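Local coordinates for protein CalS13 (Micromonospora echinospora, PDB 4ZAS) that probably transfers an amino group to a nucleotide-linked keto sugar, using pyridoxal 5'-phosphate as cofactor, at residues T111-F116 with P370-V375; G230-P235 with D241-R246; P336-R341 with V380-G385. All coordinates share one frame; numbering follows the deposited sequence.

Contact 1 (T111-F116 with P370-V375); sequences TTPLTF and PGLDRV. With T46 (dTDP-4-keto-6-deoxyglucose), chain H.
L372 reaches P113 and L114 because its CG stands anti to the backbone N (chi1 180°), which sends both methyls across to the loop. L114 also has CG anti to the N, and this lays its CD2 beside L372. The two methyls of L372 divide the work. CD2 lies 3.6 Å from P113 CG on the proline ring, and the two side chains run past each other in opposite directions. CD1 sits 4.1 Å from L114 CB and equally far from L114 CD2. The contact is wholly apolar and buried.

The loop is shaped from within. T112 OG1 accepts a bond from L114 N (3.1 Å, 145° at the hydrogen), an ST turn, and L114 is itself the centre of an inverse gamma turn. On the helix side, one carboxylate, that of D134, takes the backbone N of both G371 and L372.

Two residues beyond L114, F116 turns its ring to the bound sugar nucleotide. T46 O4 stands 2.9 Å above the ring plane, over its centre. W248 of the second subunit meets the same ring with the planes at about 50°. Replacing F116 by an alanine would probably leave the sugar O4 without the aromatic face beneath it and W248 of the second subunit without its aromatic neighbour. The second subunit also grips T46, through G52 O and the backbone N of L54 and E55. This is a loop at the C-terminal end of a strand of the large mixed sheet, where fold type I aminotransferases build an active site shared between subunits.

Contact 2 (G230-P235 with D241-R246); sequences GFVVLP and DRLRLR
L243 CD2 is the single atom on which the tight part of this contact turns. It nests against two neighbouring methyls of the 230-235 segment, V232 CG1 and L234 CD1, each 3.7 Å away. V232 sets CG1 anti to its backbone N (chi1 -177°), and that branch makes the touch. The side chains of V232 and L243 cross at about a right angle, whereas L234 meets L243 at a slant. V232 and L234 are two apart on an extended chain, so both lie on the face turned to the helix. The backbones stay well apart, with V232 CA 8.5 Å from L243 CA. Behind the methyls the packing goes on: V232 touches V213 and V215 of the next strand, and L243 also leans on L88 and L92 of helix 82-94.

The fold explains this layering. This is the seven-stranded mixed sheet of the large domain, as in fold type I aminotransferases, with helices on both faces. Strand 230-233 runs antiparallel to its neighbours, and helix 237-247 follows it directly and folds back over one face. The other face belongs to F231 and V233. F231 stacks on Y216 and touches Y63, V67 and I71 of helix 58-71, and V233 also rests on I71.

Away from L243 the helix is more open and mostly charged. D241 and R244 are exposed, and D241 points away from the strand. R244 NH1 comes near R247 NH2, a pair of like charges. R242 is partly exposed; it forms a salt bridge with E266 and also touches L92. R246 differs from these, for it is buried: its NH1 bonds to S91 OG and its NH2 to R95 O, which ties this turn of the helix to helix 82-94 and the residues just after it.

Contact 3 (P336-R341 with V380-G385); sequences PAFMRR and VHIPVG
V380 faces F338 and M339 with its two methyls. Its CG1 lies 3.7 Å from F338 CE2, oblique to the ring. Its CG2 lies 3.9 Å from M339 CG and 4.0 Å from M339 SD, and these two side chains pass in opposite directions. A chi1 of 73° sets CG1 between the backbone N and carbonyl carbon, which turns it mainly to the ring and CG2 mainly to M339. I382 adds a lighter touch: its CG2 meets the edge of the F338 ring, near the plane, 4.2 Å from CE2.

A second shell fixes these groups. W404 meets the F338 ring edge-to-face, and I400 packs on both F338 and I382. V380 rests on L330 and T349. M339 also touches T259 of the second subunit.

Further out, strand 379-382 is an outer strand, within this chain, of a three-stranded antiparallel sheet in the smaller C-terminal domain, as in fold type I aminotransferases. Helix 335-344 lies over it; the axes of 336-341 and 380-382 approach to 10.3 Å and differ by 17° in direction. The contact itself joins only carbon and sulfur groups, so between these two segments apolar fit, not directed bonding, joins helix to sheet.

Overall arrangement
Contact 2 closes first along the chain, nested inside the long loop closed by contact 1, while contacts 1 and 3 alternate their segments. Contacts 1 and 2 both touch the large seven-stranded sheet but lie on opposite sides of the chain's centre, with their centres 28 Å apart. Contact 3 belongs to the smaller antiparallel sheet 312-313, 328-332 and 379-382. Its centre is 19 Å from that of contact 1, and the nearest atoms are about 6 Å apart. Helix 335-344, helix 370-375 and strand 379-382 come in succession. Helix 370-375 brings the C-terminal part of the chain back onto the loop that leads to the sugar nucleotide. The centres of contacts 2 and 3 are 37 Å apart.

Contact 1 (T111-F116 with P370-V375)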
loop_
_atom_site.group_PDB
_atom_site.type_symbol
_atom_site.label_atom_id
_atom_site.label_comp_id
_atom_site.label_asym_id
_atom_site.label_seq_id
_atom_site.Cartn_x
_atom_site.Cartn_y
_atom_site.Cartn_z
ATOM N N THR A 111 4.968 -18.575 -12.618
ATOM C CA THR A 111 5.137 -18.464 -11.171
ATOM C C THR A 111 4.743 -19.744 -10.458
ATOM O O THR A 111 4.138 -20.638 -11.058
ATOM C CB THR A 111 4.284 -17.326 -10.602
ATOM O OG1 THR A 111 4.418 -17.300 -9.178
ATOM C CG2 THR A 111 2.826 -17.559 -10.931
ATOM N N THR A 112 5.042 -19.818 -9.168
ATOM C CA THR A 112 4.680 -21.004 -8.409
ATOM C C THR A 112 3.414 -20.770 -7.611
ATOM O O THR A 112 3.195 -19.680 -7.099
ATOM C CB THR A 112 5.798 -21.442 -7.472
ATOM O OG1 THR A 112 5.262 -22.402 -6.550
ATOM C CG2 THR A 112 6.309 -20.255 -6.699
ATOM N N PRO A 113 2.548 -21.788 -7.545
ATOM C CA PRO A 113 1.307 -21.683 -6.774
ATOM C C PRO A 113 1.486 -22.023 -5.295
ATOM O O PRO A 113 0.602 -21.704 -4.483
ATOM C CB PRO A 113 0.377 -22.688 -7.469
ATOM C CG PRO A 113 1.255 -23.624 -8.120
ATOM C CD PRO A 113 2.554 -22.956 -8.429
ATOM N N LEU A 114 2.621 -22.628 -4.947
ATOM C CA LEU A 114 2.916 -22.940 -3.550
ATOM C C LEU A 114 3.619 -21.753 -2.909
ATOM O O LEU A 114 4.856 -21.657 -2.884
ATOM C CB LEU A 114 3.762 -24.217 -3.439
ATOM C CG LEU A 114 4.095 -24.699 -2.024
ATOM C CD1 LEU A 114 2.849 -24.688 -1.213
ATOM C CD2 LEU A 114 4.654 -26.118 -2.071
ATOM N N THR A 115 2.807 -20.860 -2.365
ATOM C CA THR A 115 3.308 -19.607 -1.832
ATOM C C THR A 115 2.145 -18.831 -1.257
ATOM O O THR A 115 0.991 -19.259 -1.374
ATOM C CB THR A 115 4.022 -18.760 -2.937
ATOM O OG1 THR A 115 4.597 -17.570 -2.376
ATOM C CG2 THR A 115 3.044 -18.393 -4.042
ATOM N N PHE A 116 2.453 -17.706 -0.617
ATOM C CA PHE A 116 1.425 -16.769 -0.164
ATOM C C PHE A 116 0.792 -16.094 -1.374
ATOM O O PHE A 116 1.498 -15.795 -2.350
ATOM C CB PHE A 116 2.031 -15.721 0.773
ATOM C CG PHE A 116 1.036 -14.744 1.323
ATOM C CD1 PHE A 116 -0.022 -15.176 2.101
ATOM C CD2 PHE A 116 1.179 -13.377 1.084
ATOM C CE1 PHE A 116 -0.925 -14.265 2.630
ATOM C CE2 PHE A 116 0.279 -12.469 1.599
ATOM C CZ PHE A 116 -0.764 -12.913 2.385
ATOM N N PRO A 370 1.558 -32.266 -11.340
ATOM C CA PRO A 370 1.658 -33.534 -10.604
ATOM C C PRO A 370 2.605 -33.454 -9.400
ATOM O O PRO A 370 2.354 -34.069 -8.356
ATOM C CB PRO A 370 2.174 -34.512 -11.664
ATOM C CG PRO A 370 2.855 -33.660 -12.675
ATOM C CD PRO A 370 2.102 -32.368 -12.704
ATOM N N GLY A 371 3.681 -32.696 -9.546
ATOM C CA GLY A 371 4.604 -32.523 -8.447
ATOM C C GLY A 371 3.920 -31.858 -7.266
ATOM O O GLY A 371 4.071 -32.307 -6.128
ATOM N N LEU A 372 3.155 -30.798 -7.533
ATOM C CA LEU A 372 2.443 -30.094 -6.471
ATOM C C LEU A 372 1.393 -31.006 -5.887
ATOM O O LEU A 372 1.230 -31.066 -4.673
ATOM C CB LEU A 372 1.816 -28.782 -6.971
ATOM C CG LEU A 372 1.036 -27.981 -5.914
ATOM C CD1 LEU A 372 1.881 -27.591 -4.705
ATOM C CD2 LEU A 372 0.468 -26.724 -6.549
ATOM N N ASP A 373 0.707 -31.743 -6.753
ATOM C CA ASP A 373 -0.288 -32.727 -6.319
ATOM C C ASP A 373 0.332 -33.713 -5.319
ATOM O O ASP A 373 -0.312 -34.129 -4.363
ATOM C CB ASP A 373 -0.855 -33.467 -7.538
ATOM C CG ASP A 373 -1.764 -32.583 -8.399
ATOM O OD1 ASP A 373 -2.244 -31.535 -7.911
ATOM O OD2 ASP A 373 -1.971 -32.915 -9.585
ATOM N N ARG A 374 1.594 -34.066 -5.547
ATOM C CA ARG A 374 2.276 -35.067 -4.741
ATOM C C ARG A 374 2.620 -34.570 -3.319
ATOM O O ARG A 374 2.825 -35.399 -2.419
ATOM C CB ARG A 374 3.542 -35.537 -5.475
ATOM C CG ARG A 374 3.997 -36.918 -5.071
ATOM C CD ARG A 374 2.797 -37.831 -5.284
ATOM N NE ARG A 374 3.024 -39.243 -4.993
ATOM C CZ ARG A 374 2.041 -40.084 -4.677
ATOM N NH1 ARG A 374 0.799 -39.619 -4.589
ATOM N NH2 ARG A 374 2.286 -41.371 -4.429
ATOM N N VAL A 375 2.668 -33.248 -3.100
ATOM C CA VAL A 375 2.983 -32.722 -1.756
ATOM C C VAL A 375 1.895 -31.862 -1.072
ATOM O O VAL A 375 1.947 -31.668 0.145
ATOM C CB VAL A 375 4.289 -31.902 -1.769
ATOM C CG1 VAL A 375 5.438 -32.768 -2.166
ATOM C CG2 VAL A 375 4.167 -30.708 -2.674
HETATM C C4 T46 H . 1.646 -14.112 5.063
HETATM C C5 T46 H . 1.505 -15.520 5.718
HETATM C C6 T46 H . 2.532 -16.417 5.097
HETATM C C21 T46 H . 1.151 -12.300 15.965
HETATM O O21 T46 H . 1.411 -12.760 17.037
HETATM N N31 T46 H . 1.171 -10.811 15.653
HETATM C C41 T46 H . 0.849 -10.280 14.333
HETATM O O41 T46 H . 0.886 -9.114 14.151
HETATM C C51 T46 H . 0.489 -11.177 13.238
HETATM C C5A T46 H . 0.157 -10.572 11.840
HETATM C C61 T46 H . 0.452 -12.635 13.475
HETATM N N11 T46 H . 0.775 -13.190 14.794
HETATM C C1, T46 H . 0.745 -14.646 15.092
HETATM C C2, T46 H . -0.542 -15.062 15.106
HETATM C C3, T46 H . -0.624 -16.466 14.260
HETATM O O3, T46 H . -0.594 -17.559 15.232
HETATM O O4, T46 H . 1.496 -15.479 14.083
HETATM C C4, T46 H . 0.402 -16.531 13.497
HETATM C C5, T46 H . 0.043 -16.162 12.041
HETATM O O5, T46 H . -0.750 -14.968 12.057
HETATM P P T46 H . -1.785 -14.711 10.783
HETATM O O1P T46 H . -3.212 -15.010 11.219
HETATM O O2P T46 H . -1.648 -13.277 10.326
HETATM O OPP T46 H . -1.287 -15.735 9.550
HETATM P P2 T46 H . -1.631 -15.574 7.908
HETATM O O4P T46 H . -1.687 -16.940 7.232
HETATM O O3P T46 H . -2.956 -14.852 7.762
HETATM O O1 T46 H . -0.497 -14.650 7.147
HETATM C C1 T46 H . 0.732 -14.466 7.733
HETATM C C2 T46 H . 1.129 -13.083 7.316
HETATM O O2 T46 H . 0.193 -12.135 7.931
HETATM C C3 T46 H . 0.992 -12.992 5.849
HETATM O O3 T46 H . 1.496 -11.708 5.380
HETATM O O4 T46 H . 2.177 -13.964 4.024
HETATM O O5 T46 H . 1.643 -15.479 7.173
#

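Contact 2 (G230-P235 with D241-R246)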
loop_
_atom_site.group_PDB
_atom_site.type_symbol
_atom_site.label_atom_id
_atom_site.label_comp_id
_atom_site.label_asym_id
_atom_site.label_seq_id
_atom_site.Cartn_x
_atom_site.Cartn_y
_atom_site.Cartn_z
ATOM N N GLY A 230 8.521 -3.612 3.381
ATOM C CA GLY A 230 9.319 -4.475 2.555
ATOM C C GLY A 230 10.361 -3.640 1.864
ATOM O O GLY A 230 10.500 -2.448 2.129
ATOM N N PHE A 231 11.107 -4.273 0.976
ATOM C CA PHE A 231 11.987 -3.529 0.099
ATOM C C PHE A 231 12.287 -4.361 -1.127
ATOM O O PHE A 231 12.099 -5.579 -1.127
ATOM C CB PHE A 231 13.268 -3.115 0.810
ATOM C CG PHE A 231 14.019 -4.253 1.448
ATOM C CD1 PHE A 231 13.753 -4.635 2.740
ATOM C CD2 PHE A 231 14.998 -4.930 0.752
ATOM C CE1 PHE A 231 14.468 -5.667 3.331
ATOM C CE2 PHE A 231 15.700 -5.965 1.335
ATOM C CZ PHE A 231 15.435 -6.333 2.627
ATOM N N VAL A 232 12.686 -3.674 -2.188
ATOM C CA VAL A 232 13.065 -4.294 -3.447
ATOM C C VAL A 232 14.561 -4.084 -3.671
ATOM O O VAL A 232 15.067 -2.975 -3.447
ATOM C CB VAL A 232 12.248 -3.720 -4.606
ATOM C CG1 VAL A 232 12.602 -4.414 -5.893
ATOM C CG2 VAL A 232 10.762 -3.814 -4.308
ATOM N N VAL A 233 15.261 -5.140 -4.099
ATOM C CA VAL A 233 16.700 -5.053 -4.411
ATOM C C VAL A 233 16.903 -5.190 -5.926
ATOM O O VAL A 233 16.416 -6.122 -6.557
ATOM C CB VAL A 233 17.512 -6.122 -3.633
ATOM C CG1 VAL A 233 19.010 -5.900 -3.806
ATOM C CG2 VAL A 233 17.143 -6.106 -2.149
ATOM N N LEU A 234 17.618 -4.250 -6.513
ATOM C CA LEU A 234 17.758 -4.231 -7.959
ATOM C C LEU A 234 19.171 -4.595 -8.381
ATOM O O LEU A 234 20.135 -4.255 -7.695
ATOM C CB LEU A 234 17.375 -2.848 -8.512
ATOM C CG LEU A 234 15.900 -2.415 -8.499
ATOM C CD1 LEU A 234 14.930 -3.508 -8.948
ATOM C CD2 LEU A 234 15.508 -1.939 -7.123
ATOM N N PRO A 235 19.299 -5.276 -9.522
ATOM C CA PRO A 235 20.609 -5.687 -10.045
ATOM C C PRO A 235 21.364 -4.599 -10.771
ATOM O O PRO A 235 22.560 -4.788 -10.971
ATOM C CB PRO A 235 20.268 -6.829 -11.001
ATOM C CG PRO A 235 18.903 -6.542 -11.444
ATOM C CD PRO A 235 18.190 -5.896 -10.263
ATOM N N ASP A 241 16.713 3.302 -10.430
ATOM C CA ASP A 241 16.151 4.628 -10.669
ATOM C C ASP A 241 14.664 4.506 -10.985
ATOM O O ASP A 241 13.838 5.202 -10.393
ATOM C CB ASP A 241 16.875 5.347 -11.808
ATOM C CG ASP A 241 18.301 5.747 -11.441
ATOM O OD1 ASP A 241 18.609 5.805 -10.232
ATOM O OD2 ASP A 241 19.112 6.008 -12.361
ATOM N N ARG A 242 14.325 3.589 -11.886
ATOM C CA ARG A 242 12.947 3.442 -12.331
ATOM C C ARG A 242 11.964 3.067 -11.221
ATOM O O ARG A 242 10.841 3.561 -11.186
ATOM C CB ARG A 242 12.849 2.411 -13.453
ATOM C CG ARG A 242 11.485 2.457 -14.119
ATOM C CD ARG A 242 11.399 1.605 -15.364
ATOM N NE ARG A 242 12.568 1.721 -16.233
ATOM C CZ ARG A 242 12.673 2.584 -17.237
ATOM N NH1 ARG A 242 11.678 3.415 -17.516
ATOM N NH2 ARG A 242 13.778 2.606 -17.970
ATOM N N LEU A 243 12.378 2.188 -10.321
ATOM C CA LEU A 243 11.476 1.726 -9.283
ATOM C C LEU A 243 11.305 2.769 -8.212
ATOM O O LEU A 243 10.238 2.874 -7.613
ATOM C CB LEU A 243 11.972 0.416 -8.682
ATOM C CG LEU A 243 11.021 -0.711 -9.058
ATOM C CD1 LEU A 243 10.880 -0.702 -10.539
ATOM C CD2 LEU A 243 11.495 -2.073 -8.579
ATOM N N ARG A 244 12.362 3.538 -7.970
ATOM C CA ARG A 244 12.319 4.600 -6.979
ATOM C C ARG A 244 11.300 5.641 -7.472
ATOM O O ARG A 244 10.501 6.181 -6.695
ATOM C CB ARG A 244 13.704 5.222 -6.799
ATOM C CG ARG A 244 14.002 5.693 -5.395
ATOM C CD ARG A 244 15.469 6.085 -5.215
ATOM N NE ARG A 244 15.617 7.542 -5.178
ATOM C CZ ARG A 244 15.480 8.284 -4.078
ATOM N NH1 ARG A 244 15.204 7.714 -2.914
ATOM N NH2 ARG A 244 15.623 9.601 -4.139
ATOM N N LEU A 245 11.297 5.849 -8.789
ATOM C CA LEU A 245 10.364 6.741 -9.443
ATOM C C LEU A 245 8.927 6.286 -9.281
ATOM O O LEU A 245 8.072 7.074 -8.865
ATOM C CB LEU A 245 10.678 6.840 -10.940
ATOM C CG LEU A 245 11.238 8.130 -11.517
ATOM C CD1 LEU A 245 11.369 7.991 -13.012
ATOM C CD2 LEU A 245 10.299 9.278 -11.177
ATOM N N ARG A 246 8.651 5.037 -9.655
ATOM C CA ARG A 246 7.279 4.543 -9.620
ATOM C C ARG A 246 6.805 4.337 -8.192
ATOM O O ARG A 246 5.621 4.092 -7.953
ATOM C CB ARG A 246 7.139 3.249 -10.404
ATOM C CG ARG A 246 7.433 3.410 -11.848
ATOM C CD ARG A 246 7.145 2.145 -12.611
ATOM N NE ARG A 246 7.439 2.327 -14.031
ATOM C CZ ARG A 246 7.240 1.397 -14.955
ATOM N NH1 ARG A 246 6.762 0.212 -14.600
ATOM N NH2 ARG A 246 7.515 1.651 -16.226
#

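Contact 3 (P336-R341 with V380-G385)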
loop_
_atom_site.group_PDB
_atom_site.type_symbol
_atom_site.label_atom_id
_atom_site.label_comp_id
_atom_site.label_asym_id
_atom_site.label_seq_id
_atom_site.Cartn_x
_atom_site.Cartn_y
_atom_site.Cartn_z
ATOM N N PRO A 336 -3.915 -34.355 8.721
ATOM C CA PRO A 336 -4.873 -33.877 9.728
ATOM C C PRO A 336 -4.667 -34.491 11.122
ATOM O O PRO A 336 -4.750 -33.766 12.115
ATOM C CB PRO A 336 -6.229 -34.303 9.153
ATOM C CG PRO A 336 -6.011 -34.409 7.688
ATOM C CD PRO A 336 -4.601 -34.896 7.530
ATOM N N ALA A 337 -4.390 -35.794 11.193
ATOM C CA ALA A 337 -4.132 -36.432 12.481
ATOM C C ALA A 337 -2.819 -35.902 13.059
ATOM O O ALA A 337 -2.696 -35.739 14.272
ATOM C CB ALA A 337 -4.112 -37.962 12.354
ATOM N N PHE A 338 -1.855 -35.609 12.191
ATOM C CA PHE A 338 -0.574 -35.050 12.629
ATOM C C PHE A 338 -0.752 -33.696 13.337
ATOM O O PHE A 338 -0.315 -33.502 14.469
ATOM C CB PHE A 338 0.362 -34.872 11.431
ATOM C CG PHE A 338 1.703 -34.259 11.776
ATOM C CD1 PHE A 338 2.728 -35.031 12.287
ATOM C CD2 PHE A 338 1.923 -32.895 11.615
ATOM C CE1 PHE A 338 3.954 -34.469 12.598
ATOM C CE2 PHE A 338 3.144 -32.329 11.937
ATOM C CZ PHE A 338 4.160 -33.125 12.430
ATOM N N MET A 339 -1.410 -32.769 12.655
ATOM C CA MET A 339 -1.608 -31.415 13.173
ATOM C C MET A 339 -2.438 -31.493 14.431
ATOM O O MET A 339 -2.190 -30.764 15.390
ATOM C CB MET A 339 -2.281 -30.524 12.124
ATOM C CG MET A 339 -1.564 -30.536 10.791
ATOM S SD MET A 339 -2.141 -29.299 9.632
ATOM C CE MET A 339 -3.609 -30.130 8.996
ATOM N N ARG A 340 -3.419 -32.387 14.426
ATOM C CA ARG A 340 -4.292 -32.553 15.577
ATOM C C ARG A 340 -3.505 -33.013 16.801
ATOM O O ARG A 340 -3.654 -32.467 17.889
ATOM C CB ARG A 340 -5.386 -33.569 15.257
ATOM C CG ARG A 340 -6.437 -33.748 16.327
ATOM C CD ARG A 340 -7.027 -32.413 16.754
ATOM N NE ARG A 340 -8.370 -32.598 17.295
ATOM C CZ ARG A 340 -8.627 -33.075 18.509
ATOM N NH1 ARG A 340 -7.629 -33.370 19.332
ATOM N NH2 ARG A 340 -9.882 -33.229 18.914
ATOM N N ARG A 341 -2.633 -33.995 16.597
ATOM C CA ARG A 341 -1.812 -34.549 17.670
ATOM C C ARG A 341 -0.909 -33.480 18.285
ATOM O O ARG A 341 -0.855 -33.339 19.506
ATOM C CB ARG A 341 -0.969 -35.706 17.128
ATOM C CG ARG A 341 -0.065 -36.422 18.117
ATOM C CD ARG A 341 -0.793 -37.465 18.921
ATOM N NE ARG A 341 0.171 -38.349 19.580
ATOM C CZ ARG A 341 -0.150 -39.371 20.372
ATOM N NH1 ARG A 341 -1.425 -39.657 20.620
ATOM N NH2 ARG A 341 0.810 -40.126 20.904
ATOM N N VAL A 380 3.494 -29.563 5.763
ATOM C CA VAL A 380 3.053 -29.031 7.030
ATOM C C VAL A 380 4.218 -28.266 7.634
ATOM O O VAL A 380 5.364 -28.548 7.315
ATOM C CB VAL A 380 2.543 -30.148 7.958
ATOM C CG1 VAL A 380 3.707 -30.998 8.502
ATOM C CG2 VAL A 380 1.772 -29.552 9.078
ATOM N N HIS A 381 3.939 -27.281 8.480
ATOM C CA HIS A 381 5.010 -26.481 9.059
ATOM C C HIS A 381 4.955 -26.487 10.577
ATOM O O HIS A 381 3.878 -26.362 11.168
ATOM C CB HIS A 381 4.937 -25.050 8.531
ATOM C CG HIS A 381 5.050 -24.962 7.040
ATOM N ND1 HIS A 381 3.967 -25.117 6.204
ATOM C CD2 HIS A 381 6.122 -24.771 6.235
ATOM C CE1 HIS A 381 4.362 -25.005 4.947
ATOM N NE2 HIS A 381 5.667 -24.796 4.937
ATOM N N ILE A 382 6.121 -26.590 11.203
ATOM C CA ILE A 382 6.201 -26.701 12.649
ATOM C C ILE A 382 7.117 -25.576 13.145
ATOM O O ILE A 382 8.011 -25.133 12.421
ATOM C CB ILE A 382 6.697 -28.091 13.081
ATOM C CG1 ILE A 382 8.168 -28.265 12.708
ATOM C CG2 ILE A 382 5.840 -29.181 12.460
ATOM C CD1 ILE A 382 8.770 -29.515 13.227
ATOM N N PRO A 383 6.896 -25.107 14.382
ATOM C CA PRO A 383 7.656 -24.000 14.964
ATOM C C PRO A 383 9.131 -24.294 15.012
ATOM O O PRO A 383 9.490 -25.383 15.438
ATOM C CB PRO A 383 7.093 -23.893 16.379
ATOM C CG PRO A 383 5.747 -24.497 16.295
ATOM C CD PRO A 383 5.880 -25.614 15.314
ATOM N N VAL A 384 9.962 -23.343 14.595
ATOM C CA VAL A 384 11.406 -23.533 14.558
ATOM C C VAL A 384 12.120 -22.247 14.970
ATOM O O VAL A 384 13.336 -22.253 15.171
ATOM C CB VAL A 384 11.861 -23.998 13.143
ATOM C CG1 VAL A 384 11.825 -22.841 12.166
ATOM C CG2 VAL A 384 13.252 -24.668 13.178
ATOM N N GLY A 385 11.356 -21.159 15.125
ATOM C CA GLY A 385 11.907 -19.833 15.397
ATOM C C GLY A 385 12.685 -19.571 16.687
ATOM O O GLY A 385 12.875 -20.470 17.513
#